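Local coordinates for protein putative trimethylamine methyltransferase (Rhizobium meliloti, PDB 4YYC) that probably transfers methyl groups as a methyltransferase of the trimethylamine methyltransferase (MttB) family, at residues C106-F117 and A302-V313. Sequence-based numbering, arbitrary orientation.
Sequences CRELLKTAPKDF and AFTQLIRKGAPV
In a parallel beta-alpha-beta crossover, where helix 286-307 leads from strand 269-277 to strand 313-322, the last turns of the helix and its link to strand 313-322 are met by the end of helix 105-109 and the loop after it, with Thr112 hydrogen-bonded to Gln305. This crossover belongs to the TIM-barrel fold of the trimethylamine methyltransferase (MttB) family, and it illustrates how one buried amide, reaching out from the end of a helix, can organise the turn that follows. The Gln305 chain bends at chi2 (-58°), folding its amide back toward the chain beyond its own helix. OE1 of Gln305 accepts two bonds: Thr112 OG1 donates from 2.7 Å, in the carbonyl plane on a lone pair, whereas Gly310 N of the type II beta turn from Arg308 to Ala311 approaches tilted 28° from that plane. On the other branch, Gln305 NE2 gives one hydrogen to Ala311 O (2.9 Å) and the other to Thr304 OG1, both nearly in the amide plane, which fixes the flip of the amide. Thr112 also offers its carbonyl O to a CA-H...O contact with Gly310 CA at 3.3 Å.

Apolar contacts flank this polar centre. Ala302 CB packs on Cys106 CB (3.9 Å) and Leu109 CB, while the methyl ends of Leu109 and Leu306 meet beside Trp87 of helix 81-90. Ala113 CB lies against Val313 CG1, and Pro114 CG rests near Pro312 CA. A water bridges Pro114 O and Val313 N, joining the loop to the start of the strand. Farther along, Pro312 CB sits over the centre of the Phe117 ring, 3.6 Å from its centroid and 11° off the normal, a CH-pi contact.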
loop_
_atom_site.group_PDB
_atom_site.type_symbol
_atom_site.label_atom_id
_atom_site.label_comp_id
_atom_site.label_asym_id
_atom_site.label_seq_id
_atom_site.Cartn_x
_atom_site.Cartn_y
_atom_site.Cartn_z
ATOM N N CYS A 106 -28.403 17.197 12.807
ATOM C CA CYS A 106 -28.110 15.857 12.262
ATOM C C CYS A 106 -27.293 15.021 13.225
ATOM O O CYS A 106 -27.601 13.877 13.484
ATOM C CB CYS A 106 -27.402 15.950 10.908
ATOM S SG CYS A 106 -28.442 16.639 9.591
ATOM N N ARG A 107 -26.281 15.632 13.817
ATOM C CA ARG A 107 -25.459 14.917 14.764
ATOM C C ARG A 107 -26.274 14.444 15.989
ATOM O O ARG A 107 -26.109 13.320 16.460
ATOM C CB ARG A 107 -24.244 15.802 15.112
ATOM C CG ARG A 107 -23.092 15.120 15.722
ATOM C CD ARG A 107 -21.901 16.076 15.835
ATOM N NE ARG A 107 -21.210 16.383 14.561
ATOM C CZ ARG A 107 -20.210 15.674 14.029
ATOM N NH1 ARG A 107 -19.752 14.581 14.624
ATOM N NH2 ARG A 107 -19.649 16.080 12.898
ATOM N N GLU A 108 -27.169 15.291 16.501
ATOM C CA GLU A 108 -28.057 14.898 17.597
ATOM C C GLU A 108 -28.988 13.762 17.221
ATOM O O GLU A 108 -29.161 12.819 17.982
ATOM C CB GLU A 108 -28.880 16.106 18.081
ATOM C CG GLU A 108 -29.689 15.883 19.368
ATOM C CD GLU A 108 -28.839 15.751 20.645
ATOM O OE1 GLU A 108 -27.587 15.951 20.604
ATOM O OE2 GLU A 108 -29.423 15.451 21.726
ATOM N N LEU A 109 -29.583 13.844 16.030
ATOM C CA LEU A 109 -30.464 12.774 15.555
ATOM C C LEU A 109 -29.727 11.463 15.444
ATOM O O LEU A 109 -30.295 10.412 15.651
ATOM C CB LEU A 109 -31.078 13.144 14.220
ATOM C CG LEU A 109 -32.158 14.244 14.250
ATOM C CD1 LEU A 109 -32.448 14.785 12.854
ATOM C CD2 LEU A 109 -33.411 13.748 14.951
ATOM N N LEU A 110 -28.440 11.526 15.111
ATOM C CA LEU A 110 -27.639 10.310 14.955
ATOM C C LEU A 110 -27.217 9.670 16.262
ATOM O O LEU A 110 -26.675 8.566 16.250
ATOM C CB LEU A 110 -26.410 10.611 14.106
ATOM C CG LEU A 110 -26.795 10.603 12.618
ATOM C CD1 LEU A 110 -25.707 11.235 11.762
ATOM C CD2 LEU A 110 -27.108 9.203 12.116
ATOM N N LYS A 111 -27.529 10.297 17.391
ATOM C CA LYS A 111 -27.234 9.662 18.652
ATOM C C LYS A 111 -27.906 8.329 18.874
ATOM O O LYS A 111 -27.407 7.501 19.658
ATOM C CB LYS A 111 -27.564 10.605 19.821
ATOM C CG LYS A 111 -26.597 11.751 19.866
ATOM C CD LYS A 111 -27.054 12.683 20.936
ATOM C CE LYS A 111 -25.909 13.413 21.570
ATOM N NZ LYS A 111 -26.435 13.990 22.819
ATOM N N THR A 112 -29.031 8.110 18.223
ATOM C CA THR A 112 -29.709 6.833 18.273
ATOM C C THR A 112 -29.143 5.742 17.365
ATOM O O THR A 112 -29.553 4.596 17.477
ATOM C CB THR A 112 -31.224 7.000 18.026
ATOM O OG1 THR A 112 -31.441 7.704 16.806
ATOM C CG2 THR A 112 -31.875 7.732 19.132
ATOM N N ALA A 113 -28.231 6.078 16.454
ATOM C CA ALA A 113 -27.721 5.093 15.516
ATOM C C ALA A 113 -26.684 4.227 16.248
ATOM O O ALA A 113 -25.904 4.745 17.045
ATOM C CB ALA A 113 -27.088 5.791 14.303
ATOM N N PRO A 114 -26.689 2.914 16.008
ATOM C CA PRO A 114 -25.694 2.055 16.697
ATOM C C PRO A 114 -24.271 2.262 16.176
ATOM O O PRO A 114 -24.064 2.368 14.965
ATOM C CB PRO A 114 -26.207 0.632 16.395
ATOM C CG PRO A 114 -26.922 0.802 15.070
ATOM C CD PRO A 114 -27.602 2.133 15.155
ATOM N N LYS A 115 -23.302 2.358 17.100
ATOM C CA LYS A 115 -21.903 2.445 16.718
ATOM C C LYS A 115 -21.441 1.173 16.080
ATOM O O LYS A 115 -20.526 1.210 15.268
ATOM C CB LYS A 115 -21.009 2.685 17.928
ATOM C CG LYS A 115 -21.059 4.090 18.470
ATOM C CD LYS A 115 -19.692 4.391 19.131
ATOM C CE LYS A 115 -19.692 5.520 20.135
ATOM N NZ LYS A 115 -20.741 6.558 19.973
ATOM N N ASP A 116 -22.019 0.047 16.477
ATOM C CA ASP A 116 -21.710 -1.236 15.889
ATOM C C ASP A 116 -22.920 -2.140 15.975
ATOM O O ASP A 116 -23.761 -1.954 16.856
ATOM C CB ASP A 116 -20.456 -1.856 16.503
ATOM C CG ASP A 116 -20.574 -2.071 17.941
ATOM O OD1 ASP A 116 -20.250 -1.157 18.722
ATOM O OD2 ASP A 116 -21.074 -3.132 18.326
ATOM N N PHE A 117 -22.987 -3.121 15.089
ATOM C CA PHE A 117 -24.081 -4.067 15.050
ATOM C C PHE A 117 -23.670 -5.318 14.318
ATOM O O PHE A 117 -22.669 -5.286 13.577
ATOM C CB PHE A 117 -25.355 -3.425 14.432
ATOM C CG PHE A 117 -25.194 -3.025 12.981
ATOM C CD1 PHE A 117 -24.711 -1.780 12.641
ATOM C CD2 PHE A 117 -25.513 -3.899 11.960
ATOM C CE1 PHE A 117 -24.520 -1.431 11.317
ATOM C CE2 PHE A 117 -25.320 -3.549 10.651
ATOM C CZ PHE A 117 -24.819 -2.315 10.328
ATOM N N ALA A 302 -28.774 10.851 9.144
ATOM C CA ALA A 302 -29.793 11.305 10.109
ATOM C C ALA A 302 -31.189 11.011 9.616
ATOM O O ALA A 302 -32.060 10.675 10.432
ATOM C CB ALA A 302 -29.641 12.794 10.374
ATOM N N PHE A 303 -31.398 11.103 8.298
ATOM C CA PHE A 303 -32.678 10.741 7.710
ATOM C C PHE A 303 -33.132 9.341 8.106
ATOM O O PHE A 303 -34.327 9.113 8.409
ATOM C CB PHE A 303 -32.616 10.866 6.192
ATOM C CG PHE A 303 -33.946 10.581 5.523
ATOM C CD1 PHE A 303 -35.030 11.413 5.710
ATOM C CD2 PHE A 303 -34.108 9.434 4.799
ATOM C CE1 PHE A 303 -36.269 11.105 5.109
ATOM C CE2 PHE A 303 -35.317 9.118 4.176
ATOM C CZ PHE A 303 -36.385 9.951 4.330
ATOM N N THR A 304 -32.220 8.393 8.150
ATOM C CA THR A 304 -32.612 7.017 8.526
ATOM C C THR A 304 -33.243 6.966 9.937
ATOM O O THR A 304 -34.160 6.185 10.179
ATOM C CB THR A 304 -31.448 6.009 8.438
ATOM O OG1 THR A 304 -30.481 6.312 9.459
ATOM C CG2 THR A 304 -30.835 5.981 7.019
ATOM N N GLN A 305 -32.779 7.854 10.823
ATOM C CA GLN A 305 -33.260 7.867 12.204
ATOM C C GLN A 305 -34.620 8.531 12.285
ATOM O O GLN A 305 -35.372 8.264 13.220
ATOM C CB GLN A 305 -32.252 8.550 13.151
ATOM C CG GLN A 305 -30.835 7.976 13.117
ATOM C CD GLN A 305 -30.827 6.522 13.449
ATOM O OE1 GLN A 305 -31.112 6.139 14.619
ATOM N NE2 GLN A 305 -30.545 5.670 12.454
ATOM N N LEU A 306 -34.933 9.393 11.311
ATOM C CA LEU A 306 -36.283 9.955 11.207
ATOM C C LEU A 306 -37.313 8.922 10.815
ATOM O O LEU A 306 -38.518 9.059 11.146
ATOM C CB LEU A 306 -36.327 11.170 10.288
ATOM C CG LEU A 306 -35.479 12.377 10.697
ATOM C CD1 LEU A 306 -35.605 13.424 9.618
ATOM C CD2 LEU A 306 -35.879 12.923 12.028
ATOM N N ILE A 307 -36.888 7.923 10.061
ATOM C CA ILE A 307 -37.742 6.794 9.715
ATOM C C ILE A 307 -37.863 5.848 10.898
ATOM O O ILE A 307 -38.992 5.523 11.255
ATOM C CB ILE A 307 -37.235 6.067 8.466
ATOM C CG1 ILE A 307 -37.281 7.015 7.248
ATOM C CG2 ILE A 307 -38.007 4.766 8.220
ATOM C CD1 ILE A 307 -38.671 7.314 6.716
ATOM N N ARG A 308 -36.749 5.397 11.492
ATOM C CA ARG A 308 -36.780 4.574 12.715
ATOM C C ARG A 308 -35.557 4.833 13.556
ATOM O O ARG A 308 -34.409 4.624 13.118
ATOM C CB ARG A 308 -36.832 3.096 12.389
ATOM C CG ARG A 308 -38.179 2.600 11.954
ATOM C CD ARG A 308 -39.313 2.962 12.892
ATOM N NE ARG A 308 -40.536 2.406 12.352
ATOM C CZ ARG A 308 -41.391 3.022 11.548
ATOM N NH1 ARG A 308 -41.203 4.266 11.160
ATOM N NH2 ARG A 308 -42.476 2.381 11.162
ATOM N N LYS A 309 -35.764 5.321 14.771
ATOM C CA LYS A 309 -34.678 5.497 15.709
ATOM C C LYS A 309 -34.009 4.152 15.921
ATOM O O LYS A 309 -34.685 3.138 16.126
ATOM C CB LYS A 309 -35.210 6.033 17.035
ATOM C CG LYS A 309 -35.557 7.504 16.993
ATOM C CD LYS A 309 -36.197 7.983 18.289
ATOM C CE LYS A 309 -36.677 9.419 18.110
ATOM N NZ LYS A 309 -37.100 10.002 19.400
ATOM N N GLY A 310 -32.680 4.141 15.815
ATOM C CA GLY A 310 -31.932 2.935 15.969
ATOM C C GLY A 310 -31.707 2.157 14.701
ATOM O O GLY A 310 -30.957 1.178 14.717
ATOM N N ALA A 311 -32.269 2.587 13.575
ATOM C CA ALA A 311 -31.997 1.863 12.332
ATOM C C ALA A 311 -30.485 1.861 12.067
ATOM O O ALA A 311 -29.858 2.896 12.234
ATOM C CB ALA A 311 -32.699 2.502 11.161
ATOM N N PRO A 312 -29.926 0.705 11.660
ATOM C CA PRO A 312 -28.472 0.710 11.469
ATOM C C PRO A 312 -28.039 1.481 10.216
ATOM O O PRO A 312 -28.664 1.408 9.136
ATOM C CB PRO A 312 -28.084 -0.773 11.385
ATOM C CG PRO A 312 -29.333 -1.485 11.127
ATOM C CD PRO A 312 -30.487 -0.646 11.546
ATOM N N VAL A 313 -26.982 2.285 10.361
ATOM C CA VAL A 313 -26.580 3.142 9.260
ATOM C C VAL A 313 -25.052 3.339 9.276
ATOM O O VAL A 313 -24.451 3.512 10.337
ATOM C CB VAL A 313 -27.333 4.508 9.270
ATOM C CG1 VAL A 313 -27.132 5.296 10.531
ATOM C CG2 VAL A 313 -26.954 5.370 8.050
HETATM O O HOH W 1 -25.535 2.909 12.725
#